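Endosialidase (Enterobacteria phage phi92, PDB 4HIZ) cleaves polysialic acid chains from within, hydrolysing alpha-2,8 and alpha-2,9 linkages, which probably lets the phage degrade the capsule of its bacterial host. Local coordinates at residues Q87-Y93 with C148-V153; V96-M102 with H113-S119; A306-H310 with A347-I352; N398-A402 with V474-V479. All blocks are in the same frame, centred on the assembly; numbering follows the deposited sequence.

Contact 1 (Q87-Y93 with C148-V153); sequences QDKTFVY and CMSMGV. With NA (sodium ion), chain B; EDO (1,2-ethanediol), chain L.
K89 and the backbone of D88 tie the 87-93 segment to the 148-153 segment: a loop leading into strand 91-93, packed on strand 144-154 of a separate sheet in the catalytic beta-propeller. Strands 91-93 and 150-153 run roughly parallel, 24° apart. The K89 chain bends back at its third and fourth torsions (-74° and -75°), which brings NZ to the O of C148 at 2.8 Å and to the O of Q87 in its own segment. W85 O takes a third bond, so the buried ammonium is gripped by three backbone carbonyls. Beside it D88 N donates to M149 O at 2.9 Å, just after the cis peptide between Q87 and D88. Further along, where the strands stand too far apart for direct bonds, water 1 bridges T90 O and M151 O. T90 O also binds the sodium ion.

Packing spreads from this polar end. M149 and Q87 lie side by side, with CE of M149 3.3 Å from OE1 of Q87, while the Q87 amide nitrogen turns to E349 and H293. The methylenes of K89 run over the backbone of M149 and meet CB of M151. At the far end of the segments V153 meets two rings: its CG1 touches CD1 of Y93 at 3.8 Å, and its CG2 sits over a face of F91, 3.9 Å from the ring centroid, with SD of M151 at that ring's edge.

Contact 2 (V96-M102 with H113-S119); sequences VIYAPFM and HVAWVKS
Y98 lies alongside W116 and K118 on one face of a beta hairpin, in which 96-102 and 113-119 run antiparallel inside the catalytic beta-propeller and are laced by paired backbone bonds at I97/S119, A99/V117 and F101/A115. Y98 itself is a non-hydrogen-bonded partner of K118. With CG anti to its own carbonyl carbon (chi1 -67°), the ring leaves CB and leans toward the opposite strand. CD2 is the first ring atom to touch: it stands over the face of the W116 indole, 3.8 Å from CE3, and the two rings form an edge-to-face pair with centroids 4.8 Å apart and planes at 65°. CE2, one atom further out, lies 3.5 Å from CD of K118, whose aliphatic chain runs alongside the tyrosine. At the tip, OH meets water 3 at 2.8 Å, and that water accepts from NZ of K118. The same lysine nitrogen also makes a salt bridge to D511 of a second subunit, so the hairpin here reaches the trimer interface. W116 is fixed at its other end by NE1, bonded to E130.

On the face carrying I97, A99 and V117, F101 packs on its neighbours. Its CG lies between the backbone N and the carbonyl carbon (chi1 67°), which folds the ring back across the neighbouring strand, where CE1 reaches CG1 of V117. The methyl of A115 covers one ring face, and A115 CB is 4.0 Å from F101 CZ.

Contact 3 (A306-H310 with A347-I352); sequences AVGYH and AAEPCI
H310 lies flat over A348, with the methyl CB of A348 beneath one face of the imidazole, 3.6 Å from the ring centroid and 18° off the ring normal. It is displaced toward the rim, closest to NE2 of H310 at 3.5 Å. The ring gets there because its CG sits between the backbone N and the carbonyl carbon (chi1 80°), turning the imidazole toward the other strand. E349 leaves the backbone pointing away, yet its CG comes 4.1 Å from CE1 of H310; its OE1 forms a salt bridge with R364.

The two segments come from different four-stranded antiparallel sheets, 304-311 being an inner strand of one and 347-355 an edge strand of the next. They are thus adjacent blades of the catalytic beta-propeller, running antiparallel and joined here by side chains that pack between the blades. P350 points its ring at the backbone of the facing strand, its CG 3.6 Å from Y309 N and close to the CA of G308. I352 stretches its long branch across, so that CD1 lies against G308 N, also at 3.6 Å, and meets the CB of A306 at 3.8 Å. L319 and L361 pack against P350 from strands 318-324 and 358-365.

Contact 4 (N398-A402 with V474-V479); sequences NLPFA and VGSVCV. With NA (sodium ion), chain B; EDO (1,2-ethanediol), chain L.
N398-A402 and V474-V479 run almost exactly parallel, their end-to-end directions 4° apart, with P400 nearest S476 and F401 nearest V477. Both belong to the catalytic beta-propeller, where 401-404 and 473-480 are edge strands of two separate sheets, so the contact joins one blade to another. N398 does the polar work at one end. Its CG lies between the backbone N and the carbonyl carbon (chi1 67°), presenting the whole amide to G475. ND2 donates to the O of G475 at 2.9 Å, with the acceptor nearly in the amide plane. OD1 of N398 takes a long, weak bond from G475 N, and water 4 supplements it, donating to OD1 and accepting from the same N.

After this clamp the contact turns apolar. P400 lays CB against CA of S476 and 3.8 Å from CG2 of V477. V477 straddles the F401 backbone, and its other branch, CG1, meets the methyl of A402 at 3.6 Å; that methyl also touches CG2 of V479. The S476 hydroxyl turns away from this packing to D88 and T90. Water 5 spans the strands, donating to F401 O and to V477 O. The latter carbonyl also binds the sodium ion, with 2.7 Å between V477 O and the metal.

In the fold
From the N terminus, 87-93 leads directly into 96-102, which pairs with 113-119 in contact 2; the chain then runs on to 148-153 and closes contact 1, so contact 2 is nested within the loop of contact 1. Contacts 3 and 4 follow in series, closing loops of 36 and 71 intervening residues, and none of the four cross. Contact 2 is a hairpin within one sheet, whereas the other three bridge separate sheets of the propeller. Contacts 1, 3 and 4 touch one another: contact 1 is hydrogen-bonded to both of the others, and C351 of contact 3 packs on N398 and P400 of contact 4. Contacts 1 and 4 share the sodium ion.

Contact 1 (Q87-Y93 with C148-V153)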
loop_
_atom_site.group_PDB
_atom_site.type_symbol
_atom_site.label_atom_id
_atom_site.label_comp_id
_atom_site.label_asym_id
_atom_site.label_seq_id
_atom_site.Cartn_x
_atom_site.Cartn_y
_atom_site.Cartn_z
ATOM N N GLN A 87 8.252 1.790 -24.973
ATOM C CA GLN A 87 8.860 2.114 -26.299
ATOM C C GLN A 87 8.403 3.489 -26.783
ATOM O O GLN A 87 7.219 3.821 -26.667
ATOM C CB GLN A 87 8.502 1.050 -27.367
ATOM C CG GLN A 87 7.026 0.943 -27.605
ATOM C CD GLN A 87 6.650 -0.083 -28.703
ATOM O OE1 GLN A 87 5.566 -0.663 -28.662
ATOM N NE2 GLN A 87 7.532 -0.275 -29.695
ATOM N N ASP A 88 9.332 4.330 -27.259
ATOM C CA ASP A 88 10.741 4.332 -26.875
ATOM C C ASP A 88 10.949 5.720 -26.258
ATOM O O ASP A 88 11.323 6.671 -26.968
ATOM C CB ASP A 88 11.670 4.121 -28.086
ATOM C CG ASP A 88 13.145 4.139 -27.701
ATOM O OD1 ASP A 88 13.454 3.979 -26.483
ATOM O OD2 ASP A 88 14.009 4.323 -28.606
ATOM N N LYS A 89 10.674 5.834 -24.959
ATOM C CA LYS A 89 10.459 7.119 -24.293
ATOM C C LYS A 89 11.316 7.346 -23.074
ATOM O O LYS A 89 11.243 8.434 -22.482
ATOM C CB LYS A 89 8.983 7.212 -23.804
ATOM C CG LYS A 89 7.959 7.198 -24.969
ATOM C CD LYS A 89 6.534 7.387 -24.447
ATOM C CE LYS A 89 6.011 6.070 -23.740
ATOM N NZ LYS A 89 5.642 4.983 -24.797
ATOM N N THR A 90 12.082 6.347 -22.638
ATOM C CA THR A 90 12.827 6.555 -21.378
ATOM C C THR A 90 13.915 7.621 -21.469
ATOM O O THR A 90 14.457 7.877 -22.547
ATOM C CB THR A 90 13.450 5.248 -20.830
ATOM O OG1 THR A 90 14.463 4.771 -21.717
ATOM C CG2 THR A 90 12.370 4.182 -20.576
ATOM N N PHE A 91 14.239 8.235 -20.331
ATOM C CA PHE A 91 15.324 9.206 -20.283
ATOM C C PHE A 91 15.742 9.431 -18.843
ATOM O O PHE A 91 15.025 9.049 -17.905
ATOM C CB PHE A 91 14.886 10.533 -20.991
ATOM C CG PHE A 91 13.737 11.241 -20.313
ATOM C CD1 PHE A 91 13.962 12.135 -19.248
ATOM C CD2 PHE A 91 12.425 10.996 -20.702
ATOM C CE1 PHE A 91 12.879 12.775 -18.628
ATOM C CE2 PHE A 91 11.330 11.643 -20.090
ATOM C CZ PHE A 91 11.556 12.536 -19.037
ATOM N N VAL A 92 16.937 9.988 -18.677
ATOM C CA VAL A 92 17.471 10.359 -17.363
ATOM C C VAL A 92 17.701 11.870 -17.377
ATOM O O VAL A 92 18.282 12.429 -18.343
ATOM C CB VAL A 92 18.772 9.592 -17.078
ATOM C CG1 VAL A 92 19.362 9.980 -15.698
ATOM C CG2 VAL A 92 18.515 8.046 -17.157
ATOM N N TYR A 93 17.199 12.540 -16.357
ATOM C CA TYR A 93 17.380 13.999 -16.264
ATOM C C TYR A 93 17.611 14.385 -14.812
ATOM O O TYR A 93 16.812 13.996 -13.935
ATOM C CB TYR A 93 16.158 14.741 -16.822
ATOM C CG TYR A 93 16.362 16.250 -16.881
ATOM C CD1 TYR A 93 17.059 16.842 -17.955
ATOM C CD2 TYR A 93 15.816 17.076 -15.888
ATOM C CE1 TYR A 93 17.232 18.228 -17.970
ATOM C CE2 TYR A 93 15.982 18.466 -15.898
ATOM C CZ TYR A 93 16.686 19.027 -16.934
ATOM O OH TYR A 93 16.816 20.411 -16.984
ATOM N N CYS A 148 1.323 7.754 -27.057
ATOM C CA CYS A 148 2.656 8.293 -27.259
ATOM C C CYS A 148 3.695 7.204 -27.244
ATOM O O CYS A 148 3.701 6.362 -26.315
ATOM C CB CYS A 148 2.970 9.312 -26.136
ATOM S SG CYS A 148 4.636 10.080 -26.242
ATOM N N MET A 149 4.582 7.218 -28.234
ATOM C CA MET A 149 5.784 6.386 -28.234
ATOM C C MET A 149 7.069 7.188 -28.486
ATOM O O MET A 149 8.142 6.599 -28.672
ATOM C CB MET A 149 5.660 5.228 -29.237
ATOM C CG MET A 149 4.597 4.187 -28.804
ATOM S SD MET A 149 4.501 2.900 -30.044
ATOM C CE MET A 149 3.387 1.771 -29.183
ATOM N N SER A 150 6.980 8.523 -28.495
ATOM C CA SER A 150 8.177 9.339 -28.708
ATOM C C SER A 150 8.171 10.437 -27.658
ATOM O O SER A 150 7.239 11.262 -27.634
ATOM C CB SER A 150 8.128 9.984 -30.116
ATOM O OG SER A 150 9.298 10.776 -30.295
ATOM N N MET A 151 9.198 10.451 -26.797
ATOM C CA MET A 151 9.329 11.467 -25.756
ATOM C C MET A 151 10.790 11.554 -25.335
ATOM O O MET A 151 11.521 10.548 -25.367
ATOM C CB MET A 151 8.518 11.010 -24.514
ATOM C CG MET A 151 8.495 12.042 -23.359
ATOM S SD MET A 151 7.498 11.449 -21.943
ATOM C CE MET A 151 5.830 11.601 -22.606
ATOM N N GLY A 152 11.212 12.745 -24.924
ATOM C CA GLY A 152 12.559 12.913 -24.386
ATOM C C GLY A 152 12.798 14.362 -24.008
ATOM O O GLY A 152 11.869 15.176 -23.936
ATOM N N VAL A 153 14.064 14.677 -23.758
ATOM C CA VAL A 153 14.441 16.012 -23.255
ATOM C C VAL A 153 15.377 16.645 -24.270
ATOM O O VAL A 153 16.308 15.987 -24.763
ATOM C CB VAL A 153 15.157 15.901 -21.892
ATOM C CG1 VAL A 153 15.650 17.295 -21.424
ATOM C CG2 VAL A 153 14.211 15.279 -20.849
HETATM NA NA NA B . 16.466 6.685 -23.887
HETATM C C1 EDO L . 19.819 9.902 -20.722
HETATM O O1 EDO L . 18.478 10.085 -21.170
HETATM C C2 EDO L . 20.597 8.874 -21.546
HETATM O O2 EDO L . 19.866 7.665 -21.607
HETATM O O HOH W 1 13.871 9.315 -24.837
HETATM O O HOH W 2 18.129 8.872 -24.632
#

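Contact 2 (V96-M102 with H113-S119)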
loop_
_atom_site.group_PDB
_atom_site.type_symbol
_atom_site.label_atom_id
_atom_site.label_comp_id
_atom_site.label_asym_id
_atom_site.label_seq_id
_atom_site.Cartn_x
_atom_site.Cartn_y
_atom_site.Cartn_z
ATOM N N VAL A 96 17.470 11.714 -12.047
ATOM C CA VAL A 96 16.224 10.931 -11.896
ATOM C C VAL A 96 16.003 10.123 -13.153
ATOM O O VAL A 96 16.175 10.644 -14.259
ATOM C CB VAL A 96 15.023 11.869 -11.642
ATOM C CG1 VAL A 96 13.701 11.106 -11.612
ATOM C CG2 VAL A 96 15.241 12.633 -10.320
ATOM N N ILE A 97 15.631 8.848 -13.006
ATOM C CA ILE A 97 15.323 8.011 -14.174
ATOM C C ILE A 97 13.817 8.052 -14.428
ATOM O O ILE A 97 13.020 7.782 -13.527
ATOM C CB ILE A 97 15.764 6.549 -13.929
ATOM C CG1 ILE A 97 17.248 6.498 -13.544
ATOM C CG2 ILE A 97 15.492 5.666 -15.192
ATOM C CD1 ILE A 97 17.622 5.204 -12.791
ATOM N N TYR A 98 13.431 8.393 -15.664
ATOM C CA TYR A 98 12.026 8.464 -16.050
ATOM C C TYR A 98 11.669 7.325 -16.986
ATOM O O TYR A 98 12.360 7.077 -17.993
ATOM C CB TYR A 98 11.728 9.778 -16.794
ATOM C CG TYR A 98 11.864 11.019 -15.911
ATOM C CD1 TYR A 98 13.123 11.565 -15.600
ATOM C CD2 TYR A 98 10.730 11.664 -15.434
ATOM C CE1 TYR A 98 13.224 12.706 -14.828
ATOM C CE2 TYR A 98 10.823 12.803 -14.633
ATOM C CZ TYR A 98 12.072 13.321 -14.353
ATOM O OH TYR A 98 12.144 14.442 -13.570
ATOM N N ALA A 99 10.593 6.627 -16.644
ATOM C CA ALA A 99 10.073 5.543 -17.482
ATOM C C ALA A 99 8.620 5.868 -17.880
ATOM O O ALA A 99 7.639 5.469 -17.198
ATOM C CB ALA A 99 10.121 4.172 -16.698
ATOM N N PRO A 100 8.453 6.592 -18.997
ATOM C CA PRO A 100 7.110 6.882 -19.477
ATOM C C PRO A 100 6.548 5.651 -20.182
ATOM O O PRO A 100 7.310 4.819 -20.687
ATOM C CB PRO A 100 7.331 8.012 -20.512
ATOM C CG PRO A 100 8.751 8.534 -20.201
ATOM C CD PRO A 100 9.481 7.260 -19.811
ATOM N N PHE A 101 5.227 5.521 -20.154
ATOM C CA PHE A 101 4.547 4.319 -20.685
ATOM C C PHE A 101 3.079 4.700 -20.860
ATOM O O PHE A 101 2.723 5.889 -20.740
ATOM C CB PHE A 101 4.713 3.130 -19.703
ATOM C CG PHE A 101 4.009 3.311 -18.380
ATOM C CD1 PHE A 101 4.586 4.113 -17.346
ATOM C CD2 PHE A 101 2.807 2.652 -18.134
ATOM C CE1 PHE A 101 3.942 4.253 -16.104
ATOM C CE2 PHE A 101 2.139 2.781 -16.898
ATOM C CZ PHE A 101 2.712 3.584 -15.873
ATOM N N MET A 102 2.214 3.754 -21.227
ATOM C CA MET A 102 0.794 4.052 -21.291
ATOM C C MET A 102 0.051 3.082 -20.351
ATOM O O MET A 102 0.373 1.879 -20.306
ATOM C CB MET A 102 0.292 3.928 -22.757
ATOM C CG MET A 102 0.864 5.146 -23.601
ATOM S SD MET A 102 0.357 4.918 -25.330
ATOM C CE MET A 102 1.519 3.697 -25.903
ATOM N N HIS A 113 -4.130 6.585 -20.288
ATOM C CA HIS A 113 -3.299 7.774 -20.041
ATOM C C HIS A 113 -1.861 7.539 -20.466
ATOM O O HIS A 113 -1.305 6.452 -20.213
ATOM C CB HIS A 113 -3.267 8.074 -18.505
ATOM C CG HIS A 113 -4.561 8.564 -17.956
ATOM N ND1 HIS A 113 -4.942 9.890 -18.006
ATOM C CD2 HIS A 113 -5.557 7.911 -17.303
ATOM C CE1 HIS A 113 -6.106 10.040 -17.391
ATOM N NE2 HIS A 113 -6.502 8.856 -16.957
ATOM N N VAL A 114 -1.212 8.556 -21.063
ATOM C CA VAL A 114 0.250 8.545 -21.131
ATOM C C VAL A 114 0.733 8.870 -19.719
ATOM O O VAL A 114 0.177 9.744 -19.084
ATOM C CB VAL A 114 0.742 9.590 -22.146
ATOM C CG1 VAL A 114 2.274 9.574 -22.219
ATOM C CG2 VAL A 114 0.121 9.267 -23.540
ATOM N N ALA A 115 1.715 8.135 -19.218
ATOM C CA ALA A 115 2.068 8.261 -17.791
ATOM C C ALA A 115 3.549 8.064 -17.621
ATOM O O ALA A 115 4.241 7.704 -18.554
ATOM C CB ALA A 115 1.321 7.121 -17.039
ATOM N N TRP A 116 4.068 8.254 -16.415
ATOM C CA TRP A 116 5.411 7.741 -16.156
ATOM C C TRP A 116 5.516 7.269 -14.724
ATOM O O TRP A 116 4.679 7.616 -13.877
ATOM C CB TRP A 116 6.524 8.763 -16.466
ATOM C CG TRP A 116 6.512 10.104 -15.695
ATOM C CD1 TRP A 116 6.118 10.343 -14.388
ATOM C CD2 TRP A 116 6.979 11.354 -16.210
ATOM N NE1 TRP A 116 6.310 11.681 -14.068
ATOM C CE2 TRP A 116 6.807 12.328 -15.187
ATOM C CE3 TRP A 116 7.489 11.750 -17.457
ATOM C CZ2 TRP A 116 7.162 13.664 -15.372
ATOM C CZ3 TRP A 116 7.843 13.088 -17.640
ATOM C CH2 TRP A 116 7.667 14.023 -16.608
ATOM N N VAL A 117 6.513 6.430 -14.499
ATOM C CA VAL A 117 7.033 6.226 -13.133
ATOM C C VAL A 117 8.497 6.638 -13.140
ATOM O O VAL A 117 9.142 6.712 -14.216
ATOM C CB VAL A 117 6.886 4.749 -12.600
ATOM C CG1 VAL A 117 5.388 4.384 -12.418
ATOM C CG2 VAL A 117 7.604 3.751 -13.551
ATOM N N LYS A 118 9.038 6.928 -11.959
ATOM C CA LYS A 118 10.379 7.517 -11.871
ATOM C C LYS A 118 11.155 6.830 -10.772
ATOM O O LYS A 118 10.546 6.326 -9.812
ATOM C CB LYS A 118 10.282 9.005 -11.484
ATOM C CG LYS A 118 9.294 9.821 -12.330
ATOM C CD LYS A 118 9.314 11.312 -11.896
ATOM C CE LYS A 118 8.830 11.484 -10.448
ATOM N NZ LYS A 118 8.473 12.941 -10.136
ATOM N N SER A 119 12.483 6.830 -10.882
ATOM C CA SER A 119 13.329 6.343 -9.779
ATOM C C SER A 119 14.304 7.404 -9.369
ATOM O O SER A 119 15.067 7.905 -10.204
ATOM C CB SER A 119 14.123 5.090 -10.171
ATOM O OG SER A 119 14.919 4.693 -9.029
HETATM O O HOH W 3 10.524 14.615 -11.251
#

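Contact 3 (A306-H310 with A347-I352)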
loop_
_atom_site.group_PDB
_atom_site.type_symbol
_atom_site.label_atom_id
_atom_site.label_comp_id
_atom_site.label_asym_id
_atom_site.label_seq_id
_atom_site.Cartn_x
_atom_site.Cartn_y
_atom_site.Cartn_z
ATOM N N ALA A 306 15.344 14.404 -33.637
ATOM C CA ALA A 306 14.685 13.554 -34.605
ATOM C C ALA A 306 13.686 12.650 -33.863
ATOM O O ALA A 306 13.928 12.249 -32.716
ATOM C CB ALA A 306 15.693 12.702 -35.361
ATOM N N VAL A 307 12.584 12.326 -34.536
ATOM C CA VAL A 307 11.562 11.411 -33.997
ATOM C C VAL A 307 11.435 10.276 -35.010
ATOM O O VAL A 307 11.427 10.533 -36.210
ATOM C CB VAL A 307 10.223 12.164 -33.907
ATOM C CG1 VAL A 307 9.016 11.218 -33.788
ATOM C CG2 VAL A 307 10.268 13.225 -32.784
ATOM N N GLY A 308 11.384 9.021 -34.555
ATOM C CA GLY A 308 11.241 7.938 -35.520
ATOM C C GLY A 308 9.801 7.826 -36.004
ATOM O O GLY A 308 8.848 8.236 -35.318
ATOM N N TYR A 309 9.618 7.256 -37.188
ATOM C CA TYR A 309 8.238 6.979 -37.629
ATOM C C TYR A 309 8.224 5.890 -38.688
ATOM O O TYR A 309 9.267 5.563 -39.299
ATOM C CB TYR A 309 7.566 8.249 -38.230
ATOM C CG TYR A 309 7.919 8.484 -39.708
ATOM C CD1 TYR A 309 9.133 9.086 -40.062
ATOM C CD2 TYR A 309 7.046 8.094 -40.715
ATOM C CE1 TYR A 309 9.466 9.327 -41.389
ATOM C CE2 TYR A 309 7.384 8.306 -42.060
ATOM C CZ TYR A 309 8.591 8.917 -42.376
ATOM O OH TYR A 309 8.939 9.127 -43.711
ATOM N N HIS A 310 7.056 5.307 -38.881
ATOM C CA HIS A 310 6.886 4.450 -40.056
ATOM C C HIS A 310 5.445 4.480 -40.529
ATOM O O HIS A 310 4.506 4.863 -39.787
ATOM C CB HIS A 310 7.323 2.995 -39.724
ATOM C CG HIS A 310 6.294 2.189 -38.986
ATOM N ND1 HIS A 310 6.073 2.313 -37.632
ATOM C CD2 HIS A 310 5.432 1.235 -39.423
ATOM C CE1 HIS A 310 5.124 1.462 -37.258
ATOM N NE2 HIS A 310 4.705 0.806 -38.331
ATOM N N ALA A 347 8.872 -3.757 -41.940
ATOM C CA ALA A 347 9.580 -3.107 -40.830
ATOM C C ALA A 347 8.705 -2.052 -40.164
ATOM O O ALA A 347 7.739 -1.555 -40.764
ATOM C CB ALA A 347 10.913 -2.508 -41.338
ATOM N N ALA A 348 9.061 -1.700 -38.924
ATOM C CA ALA A 348 8.280 -0.766 -38.120
ATOM C C ALA A 348 9.164 -0.216 -37.011
ATOM O O ALA A 348 10.264 -0.733 -36.771
ATOM C CB ALA A 348 7.101 -1.523 -37.458
ATOM N N GLU A 349 8.665 0.834 -36.352
ATOM C CA GLU A 349 9.141 1.224 -35.019
ATOM C C GLU A 349 10.640 1.336 -34.879
ATOM O O GLU A 349 11.261 0.613 -34.088
ATOM C CB GLU A 349 8.577 0.239 -33.985
ATOM C CG GLU A 349 7.075 0.430 -33.835
ATOM C CD GLU A 349 6.408 -0.604 -32.929
ATOM O OE1 GLU A 349 7.106 -1.499 -32.394
ATOM O OE2 GLU A 349 5.166 -0.529 -32.769
ATOM N N PRO A 350 11.243 2.265 -35.624
ATOM C CA PRO A 350 12.683 2.493 -35.480
ATOM C C PRO A 350 13.061 3.039 -34.100
ATOM O O PRO A 350 12.387 3.943 -33.606
ATOM C CB PRO A 350 12.986 3.552 -36.548
ATOM C CG PRO A 350 11.650 4.284 -36.718
ATOM C CD PRO A 350 10.622 3.172 -36.612
ATOM N N CYS A 351 14.131 2.506 -33.517
ATOM C CA CYS A 351 14.721 3.146 -32.337
ATOM C C CYS A 351 15.883 3.933 -32.899
ATOM O O CYS A 351 16.679 3.406 -33.699
ATOM C CB CYS A 351 15.242 2.108 -31.351
ATOM S SG CYS A 351 13.891 1.230 -30.484
ATOM N N ILE A 352 15.990 5.193 -32.497
ATOM C CA ILE A 352 17.055 6.032 -33.044
ATOM C C ILE A 352 17.827 6.730 -31.934
ATOM O O ILE A 352 17.226 7.201 -30.961
ATOM C CB ILE A 352 16.521 7.107 -34.022
ATOM C CG1 ILE A 352 15.391 7.937 -33.398
ATOM C CG2 ILE A 352 16.019 6.442 -35.298
ATOM C CD1 ILE A 352 14.945 9.139 -34.290
#

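Contact 4 (N398-A402 with V474-V479)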
loop_
_atom_site.group_PDB
_atom_site.type_symbol
_atom_site.label_atom_id
_atom_site.label_comp_id
_atom_site.label_asym_id
_atom_site.label_seq_id
_atom_site.Cartn_x
_atom_site.Cartn_y
_atom_site.Cartn_z
ATOM N N ASN A 398 10.627 -4.260 -31.073
ATOM C CA ASN A 398 11.557 -3.157 -31.297
ATOM C C ASN A 398 12.891 -3.515 -30.640
ATOM O O ASN A 398 12.952 -4.399 -29.775
ATOM C CB ASN A 398 11.008 -1.797 -30.809
ATOM C CG ASN A 398 10.853 -1.736 -29.312
ATOM O OD1 ASN A 398 10.433 -2.701 -28.724
ATOM N ND2 ASN A 398 11.163 -0.622 -28.704
ATOM N N LEU A 399 13.955 -2.820 -31.032
ATOM C CA LEU A 399 15.307 -3.135 -30.569
ATOM C C LEU A 399 15.974 -1.881 -30.004
ATOM O O LEU A 399 16.845 -1.275 -30.643
ATOM C CB LEU A 399 16.172 -3.701 -31.701
ATOM C CG LEU A 399 15.745 -5.083 -32.253
ATOM C CD1 LEU A 399 16.736 -5.533 -33.353
ATOM C CD2 LEU A 399 15.719 -6.126 -31.149
ATOM N N PRO A 400 15.554 -1.460 -28.818
ATOM C CA PRO A 400 16.159 -0.254 -28.226
ATOM C C PRO A 400 17.584 -0.524 -27.777
ATOM O O PRO A 400 18.016 -1.682 -27.549
ATOM C CB PRO A 400 15.228 0.076 -27.045
ATOM C CG PRO A 400 14.782 -1.317 -26.593
ATOM C CD PRO A 400 14.524 -2.055 -27.942
ATOM N N PHE A 401 18.356 0.550 -27.660
ATOM C CA PHE A 401 19.781 0.359 -27.464
ATOM C C PHE A 401 20.410 1.618 -26.911
ATOM O O PHE A 401 19.812 2.709 -26.969
ATOM C CB PHE A 401 20.469 -0.007 -28.797
ATOM C CG PHE A 401 20.404 1.091 -29.828
ATOM C CD1 PHE A 401 19.296 1.178 -30.683
ATOM C CD2 PHE A 401 21.437 2.034 -29.941
ATOM C CE1 PHE A 401 19.213 2.201 -31.655
ATOM C CE2 PHE A 401 21.351 3.053 -30.930
ATOM C CZ PHE A 401 20.242 3.136 -31.752
ATOM N N ALA A 402 21.613 1.465 -26.368
ATOM C CA ALA A 402 22.467 2.628 -26.096
ATOM C C ALA A 402 23.889 2.334 -26.559
ATOM O O ALA A 402 24.272 1.162 -26.672
ATOM C CB ALA A 402 22.486 2.897 -24.557
ATOM N N VAL A 474 8.484 -4.491 -25.992
ATOM C CA VAL A 474 8.052 -3.152 -26.394
ATOM C C VAL A 474 8.687 -2.081 -25.474
ATOM O O VAL A 474 8.001 -1.220 -24.919
ATOM C CB VAL A 474 6.494 -3.009 -26.525
ATOM C CG1 VAL A 474 5.991 -3.816 -27.776
ATOM C CG2 VAL A 474 5.706 -3.431 -25.244
ATOM N N GLY A 475 10.010 -2.167 -25.365
ATOM C CA GLY A 475 10.750 -1.469 -24.307
ATOM C C GLY A 475 11.619 -0.315 -24.800
ATOM O O GLY A 475 11.463 0.208 -25.911
ATOM N N SER A 476 12.518 0.091 -23.909
ATOM C CA SER A 476 13.285 1.321 -24.144
ATOM C C SER A 476 14.554 1.238 -23.311
ATOM O O SER A 476 14.573 0.565 -22.257
ATOM C CB SER A 476 12.394 2.476 -23.702
ATOM O OG SER A 476 13.021 3.725 -23.927
ATOM N N VAL A 477 15.624 1.900 -23.763
ATOM C CA VAL A 477 16.905 1.857 -23.036
ATOM C C VAL A 477 17.359 3.243 -22.665
ATOM O O VAL A 477 17.318 4.174 -23.499
ATOM C CB VAL A 477 17.998 1.175 -23.912
ATOM C CG1 VAL A 477 19.431 1.349 -23.298
ATOM C CG2 VAL A 477 17.620 -0.345 -24.116
ATOM N N CYS A 478 17.841 3.393 -21.426
ATOM C CA CYS A 478 18.491 4.656 -21.074
ATOM C C CYS A 478 19.683 4.370 -20.159
ATOM O O CYS A 478 19.901 3.224 -19.740
ATOM C CB CYS A 478 17.497 5.617 -20.381
ATOM S SG CYS A 478 16.812 4.934 -18.829
ATOM N N VAL A 479 20.476 5.406 -19.862
ATOM C CA VAL A 479 21.702 5.195 -19.097
ATOM C C VAL A 479 21.838 6.269 -18.057
ATOM O O VAL A 479 21.568 7.454 -18.329
ATOM C CB VAL A 479 22.942 5.262 -20.061
ATOM C CG1 VAL A 479 24.283 5.324 -19.300
ATOM C CG2 VAL A 479 22.936 4.041 -20.990
HETATM NA NA NA B . 16.466 6.685 -23.887
HETATM C C1 EDO L . 19.819 9.902 -20.722
HETATM O O1 EDO L . 18.478 10.085 -21.170
HETATM C C2 EDO L . 20.597 8.874 -21.546
HETATM O O2 EDO L . 19.866 7.665 -21.607
HETATM O O HOH W 4 11.920 -4.025 -26.474
HETATM O O HOH W 5 19.479 4.886 -25.205
HETATM O O HOH W 2 18.129 8.872 -24.632
#